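Local atomic coordinates of metallo-beta-lactamase family protein (Thermus thermophilus, PDB entry 2ZO4), a protein that is probably a zinc-dependent hydrolase of the metallo-beta-lactamase superfamily, carrying two zinc ions in its active site. Residues 186-191 against 227-232; 163-168 against 176-181. All coordinates share one frame; numbering follows the deposited sequence.

Contact 1. Residues 186-191 against 227-232; sequences LLAGDA and RVAYAG. With ZN (zinc ion), chain B; ZN (zinc ion), chain C.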
loop_
_atom_site.group_PDB
_atom_site.type_symbol
_atom_site.label_atom_id
_atom_site.label_comp_id
_atom_site.label_asym_id
_atom_site.label_seq_id
_atom_site.Cartn_x
_atom_site.Cartn_y
_atom_site.Cartn_z
ATOM N N LEU A 186 9.834 7.508 -10.867
ATOM C CA LEU A 186 9.475 6.903 -9.590
ATOM C C LEU A 186 8.314 5.941 -9.756
ATOM O O LEU A 186 7.243 6.324 -10.232
ATOM C CB LEU A 186 9.104 7.983 -8.566
ATOM C CG LEU A 186 8.604 7.535 -7.181
ATOM C CD1 LEU A 186 9.672 6.749 -6.419
ATOM C CD2 LEU A 186 8.134 8.728 -6.357
ATOM N N LEU A 187 8.535 4.690 -9.365
ATOM C CA LEU A 187 7.460 3.716 -9.283
ATOM C C LEU A 187 7.008 3.764 -7.832
ATOM O O LEU A 187 7.599 3.120 -6.959
ATOM C CB LEU A 187 7.944 2.317 -9.710
ATOM C CG LEU A 187 8.589 2.240 -11.105
ATOM C CD1 LEU A 187 9.134 0.840 -11.387
ATOM C CD2 LEU A 187 7.617 2.680 -12.214
ATOM N N ALA A 188 5.968 4.561 -7.595
ATOM C CA ALA A 188 5.620 5.034 -6.257
ATOM C C ALA A 188 4.810 4.060 -5.408
ATOM O O ALA A 188 4.670 4.269 -4.205
ATOM C CB ALA A 188 4.889 6.376 -6.354
ATOM N N GLY A 189 4.283 3.004 -6.025
ATOM C CA GLY A 189 3.337 2.113 -5.344
ATOM C C GLY A 189 2.140 2.917 -4.871
ATOM O O GLY A 189 1.630 3.755 -5.607
ATOM N N ASP A 190 1.707 2.684 -3.635
ATOM C CA ASP A 190 0.622 3.468 -3.059
ATOM C C ASP A 190 1.093 4.509 -2.040
ATOM O O ASP A 190 0.316 4.935 -1.196
ATOM C CB ASP A 190 -0.436 2.558 -2.427
ATOM C CG ASP A 190 -1.157 1.687 -3.443
ATOM O OD1 ASP A 190 -0.860 1.762 -4.656
ATOM O OD2 ASP A 190 -2.027 0.907 -3.010
ATOM N N ALA A 191 2.358 4.918 -2.112
ATOM C CA ALA A 191 2.872 5.973 -1.230
ATOM C C ALA A 191 2.353 7.346 -1.668
ATOM O O ALA A 191 2.342 8.307 -0.885
ATOM C CB ALA A 191 4.403 5.963 -1.219
ATOM N N ARG A 227 11.084 13.209 -11.654
ATOM C CA ARG A 227 10.536 13.916 -12.811
ATOM C C ARG A 227 9.107 13.492 -13.116
ATOM O O ARG A 227 8.337 14.257 -13.697
ATOM C CB ARG A 227 11.431 13.701 -14.036
ATOM C CG ARG A 227 12.785 14.382 -13.895
ATOM C CD ARG A 227 13.679 14.167 -15.106
ATOM N NE ARG A 227 14.831 15.069 -15.057
ATOM C CZ ARG A 227 14.826 16.329 -15.497
ATOM N NH1 ARG A 227 13.728 16.859 -16.021
ATOM N NH2 ARG A 227 15.923 17.065 -15.408
ATOM N N VAL A 228 8.764 12.271 -12.720
ATOM C CA VAL A 228 7.422 11.720 -12.907
ATOM C C VAL A 228 7.232 10.539 -11.949
ATOM O O VAL A 228 8.200 9.863 -11.589
ATOM C CB VAL A 228 7.174 11.292 -14.392
ATOM C CG1 VAL A 228 8.044 10.090 -14.779
ATOM C CG2 VAL A 228 5.696 10.999 -14.643
ATOM N N ALA A 229 5.995 10.313 -11.517
ATOM C CA ALA A 229 5.685 9.141 -10.704
ATOM C C ALA A 229 4.585 8.308 -11.335
ATOM O O ALA A 229 3.559 8.838 -11.765
ATOM C CB ALA A 229 5.301 9.538 -9.283
ATOM N N TYR A 230 4.824 7.005 -11.399
ATOM C CA TYR A 230 3.815 6.050 -11.826
ATOM C C TYR A 230 3.435 5.210 -10.612
ATOM O O TYR A 230 4.248 4.444 -10.087
ATOM C CB TYR A 230 4.339 5.176 -12.968
ATOM C CG TYR A 230 4.846 5.951 -14.164
ATOM C CD1 TYR A 230 4.002 6.799 -14.884
ATOM C CD2 TYR A 230 6.169 5.829 -14.582
ATOM C CE1 TYR A 230 4.471 7.516 -15.986
ATOM C CE2 TYR A 230 6.645 6.536 -15.680
ATOM C CZ TYR A 230 5.791 7.379 -16.374
ATOM O OH TYR A 230 6.259 8.076 -17.461
ATOM N N ALA A 231 2.196 5.383 -10.164
ATOM C CA ALA A 231 1.736 4.838 -8.897
ATOM C C ALA A 231 0.912 3.564 -9.077
ATOM O O ALA A 231 0.704 3.100 -10.201
ATOM C CB ALA A 231 0.944 5.895 -8.138
ATOM N N GLY A 232 0.452 3.006 -7.958
ATOM C CA GLY A 232 -0.292 1.748 -7.953
ATOM C C GLY A 232 -1.719 1.875 -8.453
ATOM O O GLY A 232 -2.327 0.884 -8.854
HETATM ZN ZN ZN B . -2.171 -0.502 -0.865
HETATM ZN ZN ZN C . -3.058 -0.552 -4.053
HETATM O O HOH W 1 4.242 1.851 -8.616
HETATM O O HOH W 2 -3.515 -1.142 -2.216
#

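Contact 2. Residues 163-168 against 176-181; sequences LRVLWT and AAFYLE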
loop_
_atom_site.group_PDB
_atom_site.type_symbol
_atom_site.label_atom_id
_atom_site.label_comp_id
_atom_site.label_asym_id
_atom_site.label_seq_id
_atom_site.Cartn_x
_atom_site.Cartn_y
_atom_site.Cartn_z
ATOM N N LEU A 163 17.355 0.352 -9.983
ATOM C CA LEU A 163 16.242 0.796 -9.153
ATOM C C LEU A 163 16.693 1.015 -7.715
ATOM O O LEU A 163 17.297 0.131 -7.112
ATOM C CB LEU A 163 15.123 -0.252 -9.179
ATOM C CG LEU A 163 14.225 -0.361 -10.416
ATOM C CD1 LEU A 163 14.967 -0.888 -11.639
ATOM C CD2 LEU A 163 13.041 -1.250 -10.102
ATOM N N ARG A 164 16.390 2.188 -7.169
ATOM C CA ARG A 164 16.688 2.480 -5.775
ATOM C C ARG A 164 15.469 2.170 -4.918
ATOM O O ARG A 164 14.373 2.670 -5.186
ATOM C CB ARG A 164 17.095 3.948 -5.601
ATOM C CG ARG A 164 17.527 4.328 -4.179
ATOM C CD ARG A 164 18.916 3.789 -3.833
ATOM N NE ARG A 164 19.947 4.393 -4.679
ATOM C CZ ARG A 164 21.228 4.028 -4.702
ATOM N NH1 ARG A 164 21.669 3.048 -3.921
ATOM N NH2 ARG A 164 22.071 4.649 -5.518
ATOM N N VAL A 165 15.665 1.349 -3.891
ATOM C CA VAL A 165 14.592 1.013 -2.955
ATOM C C VAL A 165 14.386 2.142 -1.944
ATOM O O VAL A 165 15.300 2.502 -1.193
ATOM C CB VAL A 165 14.855 -0.335 -2.234
ATOM C CG1 VAL A 165 13.705 -0.681 -1.267
ATOM C CG2 VAL A 165 15.031 -1.450 -3.251
ATOM N N LEU A 166 13.181 2.706 -1.941
ATOM C CA LEU A 166 12.838 3.773 -1.005
ATOM C C LEU A 166 11.761 3.302 -0.049
ATOM O O LEU A 166 10.599 3.181 -0.430
ATOM C CB LEU A 166 12.361 5.028 -1.740
ATOM C CG LEU A 166 13.172 5.600 -2.904
ATOM C CD1 LEU A 166 12.403 6.759 -3.503
ATOM C CD2 LEU A 166 14.573 6.044 -2.467
ATOM N N TRP A 167 12.163 3.025 1.189
ATOM C CA TRP A 167 11.230 2.662 2.243
ATOM C C TRP A 167 10.350 3.864 2.539
ATOM O O TRP A 167 10.838 4.939 2.918
ATOM C CB TRP A 167 11.980 2.206 3.497
ATOM C CG TRP A 167 11.107 1.789 4.652
ATOM C CD1 TRP A 167 9.935 1.085 4.592
ATOM C CD2 TRP A 167 11.360 2.026 6.044
ATOM N NE1 TRP A 167 9.438 0.879 5.860
ATOM C CE2 TRP A 167 10.293 1.445 6.769
ATOM C CE3 TRP A 167 12.386 2.673 6.748
ATOM C CZ2 TRP A 167 10.221 1.494 8.168
ATOM C CZ3 TRP A 167 12.311 2.727 8.144
ATOM C CH2 TRP A 167 11.234 2.141 8.835
ATOM N N THR A 168 9.053 3.680 2.317
ATOM C CA THR A 168 8.063 4.741 2.472
ATOM C C THR A 168 6.883 4.240 3.316
ATOM O O THR A 168 5.787 4.005 2.786
ATOM C CB THR A 168 7.578 5.258 1.098
ATOM O OG1 THR A 168 7.518 4.167 0.170
ATOM C CG2 THR A 168 8.535 6.331 0.552
ATOM N N ALA A 176 7.510 0.013 -0.020
ATOM C CA ALA A 176 8.697 0.449 -0.730
ATOM C C ALA A 176 8.309 0.999 -2.095
ATOM O O ALA A 176 7.512 0.394 -2.808
ATOM C CB ALA A 176 9.686 -0.711 -0.872
ATOM N N ALA A 177 8.859 2.161 -2.440
ATOM C CA ALA A 177 8.816 2.660 -3.814
ATOM C C ALA A 177 10.118 2.273 -4.514
ATOM O O ALA A 177 11.131 2.019 -3.859
ATOM C CB ALA A 177 8.627 4.169 -3.835
ATOM N N PHE A 178 10.087 2.219 -5.841
ATOM C CA PHE A 178 11.270 1.877 -6.616
ATOM C C PHE A 178 11.613 3.027 -7.549
ATOM O O PHE A 178 10.818 3.395 -8.417
ATOM C CB PHE A 178 11.073 0.559 -7.375
ATOM C CG PHE A 178 10.799 -0.622 -6.476
ATOM C CD1 PHE A 178 11.847 -1.314 -5.875
ATOM C CD2 PHE A 178 9.487 -1.029 -6.217
ATOM C CE1 PHE A 178 11.598 -2.403 -5.027
ATOM C CE2 PHE A 178 9.226 -2.118 -5.370
ATOM C CZ PHE A 178 10.283 -2.804 -4.779
ATOM N N TYR A 179 12.798 3.596 -7.348
ATOM C CA TYR A 179 13.202 4.820 -8.034
ATOM C C TYR A 179 14.331 4.594 -9.036
ATOM O O TYR A 179 15.409 4.100 -8.685
ATOM C CB TYR A 179 13.587 5.894 -7.009
ATOM C CG TYR A 179 13.852 7.278 -7.586
ATOM C CD1 TYR A 179 12.984 7.856 -8.512
ATOM C CD2 TYR A 179 14.962 8.020 -7.174
ATOM C CE1 TYR A 179 13.227 9.136 -9.030
ATOM C CE2 TYR A 179 15.214 9.292 -7.682
ATOM C CZ TYR A 179 14.339 9.845 -8.604
ATOM O OH TYR A 179 14.587 11.103 -9.101
ATOM N N LEU A 180 14.054 4.951 -10.287
ATOM C CA LEU A 180 15.043 4.910 -11.361
ATOM C C LEU A 180 15.726 6.270 -11.398
ATOM O O LEU A 180 15.216 7.219 -11.997
ATOM C CB LEU A 180 14.374 4.591 -12.705
ATOM C CG LEU A 180 13.918 3.149 -12.969
ATOM C CD1 LEU A 180 12.744 2.734 -12.077
ATOM C CD2 LEU A 180 13.535 2.992 -14.424
ATOM N N GLU A 181 16.878 6.348 -10.736
ATOM C CA GLU A 181 17.526 7.616 -10.415
ATOM C C GLU A 181 17.995 8.403 -11.634
ATOM O O GLU A 181 17.813 9.621 -11.691
ATOM C CB GLU A 181 18.689 7.394 -9.439
ATOM C CG GLU A 181 18.240 6.954 -8.049
ATOM C CD GLU A 181 19.389 6.764 -7.072
ATOM O OE1 GLU A 181 20.501 6.378 -7.498
ATOM O OE2 GLU A 181 19.165 6.991 -5.868
#

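Contact 1. Residues 186-191 against 227-232
Asp190 OD1 lies against the backbone of Gly232, 3.3 Å from its CA, while OD2 of the same carboxylate bridges two zinc ions unevenly, 2.1 Å from the zinc of chain C and 2.6 Å from that of chain B. Gly232, with no side chain, lets its backbone lie this close to the carboxylate. Anti to the carbonyl carbon (chi1 -65°), Asp190 CG is set on the side of the two metals. A water, 2.0 Å from each zinc, also spans the pair; His70, His72 and His171 complete one site, Asp74, His75 and His233 the other.

Behind the metals, strands 185-189 and 228-231 run parallel as the two strands of a beta-alpha-beta unit, with helix 210-222 in the crossover. Leu186 takes Val228 O with its N-H and gives its own O to Tyr230 N (2.8 Å). Ala188 N then reaches Tyr230 O from above the carbonyl plane, and a water accepting from Gly189 N donates to that same oxygen. Gly189 O receives Gly232 N at 2.7 Å, just before the ligand Asp190. On one face Leu187 CD2 lies at the edge of the Tyr230 ring, near its plane; on the other, Leu186 CD2 touches Ala229 CB (4.2 Å).

Contact 2. Residues 163-168 against 176-181
Ala176 faces Trp167 as a non-hydrogen-bonded pair at the start of the second strand, and its CB rests against Val165 CG1 at 4.0 Å. Its CA also lies 3.3 Å from Leu166 O, a CA-H...O contact beside the regular ladder. Ala177 comes next and exchanges two backbone bonds with Leu166: Ala177 N to Leu166 O, and Leu166 N to Ala177 O. At this end of the hairpin Thr168 OG1 hydrogen-bonds His175 ND1.

Phe178 returns to the face of Val165. The two side chains lie side by side, pointing the same way, with Val165 CG2 4.0 Å from ring atom CE1, while Leu163 CD2 packs on Phe178 CB. On the other face Tyr179 is paired with Arg164 by a second couple of backbone bonds, the shorter being Arg164 N to Tyr179 O at 2.6 Å. Leu166 CD1 meets Tyr179 CB at 3.8 Å. Leu180 then sets CD1 against CG of Leu163, the two leucines lying side by side.

Glu181, just past the strand, is gripped side-on by Arg164. NE meets OE2 at 3.0 Å from above the carboxylate plane, whereas NH2 reaches OE1 on its syn side at 3.1 Å. Both oxygens lie close to the guanidinium plane, yet the two flat groups are turned 54° apart. Arg164 CG is anti to the backbone N (chi1 -176°), and bends at chi2 and chi3 fold the chain back over Glu181 OE2. NH1 goes to Gly153 O, tying the pair to the chain just before strand 155-158.

The two strands of this antiparallel hairpin are thus held by the backbone ladder, with apolar packing on both faces, and the end away from the turn carries a salt bridge that should partly neutralise the carboxylate.

Contact 2 comes first along the chain and is complete before contact 1 opens; their centres are 9 Å apart. Both belong to one five-stranded mixed sheet, ordered 155-158, 161-167, 176-180, 185-189, 228-231, and the inner strands 176-180 and 185-189 join them. Leu187 N probably hydrogen-bonds Phe178 O (2.8 Å), and Leu186 CD1 packs on Ala177 CB. Helix 210-222 covers the Leu166 and Leu186 side, reaching both contacts through Leu221. The hairpin's connection, between Thr168 and Ala176, carries the zinc ligand His171, while Asp190 follows strand 185-189 and His233 follows contact 1, so strand ends of this sheet supply three zinc ligands; the other four, His70, His72, Asp74 and His75, follow strand 65-68 of the six-stranded sheet.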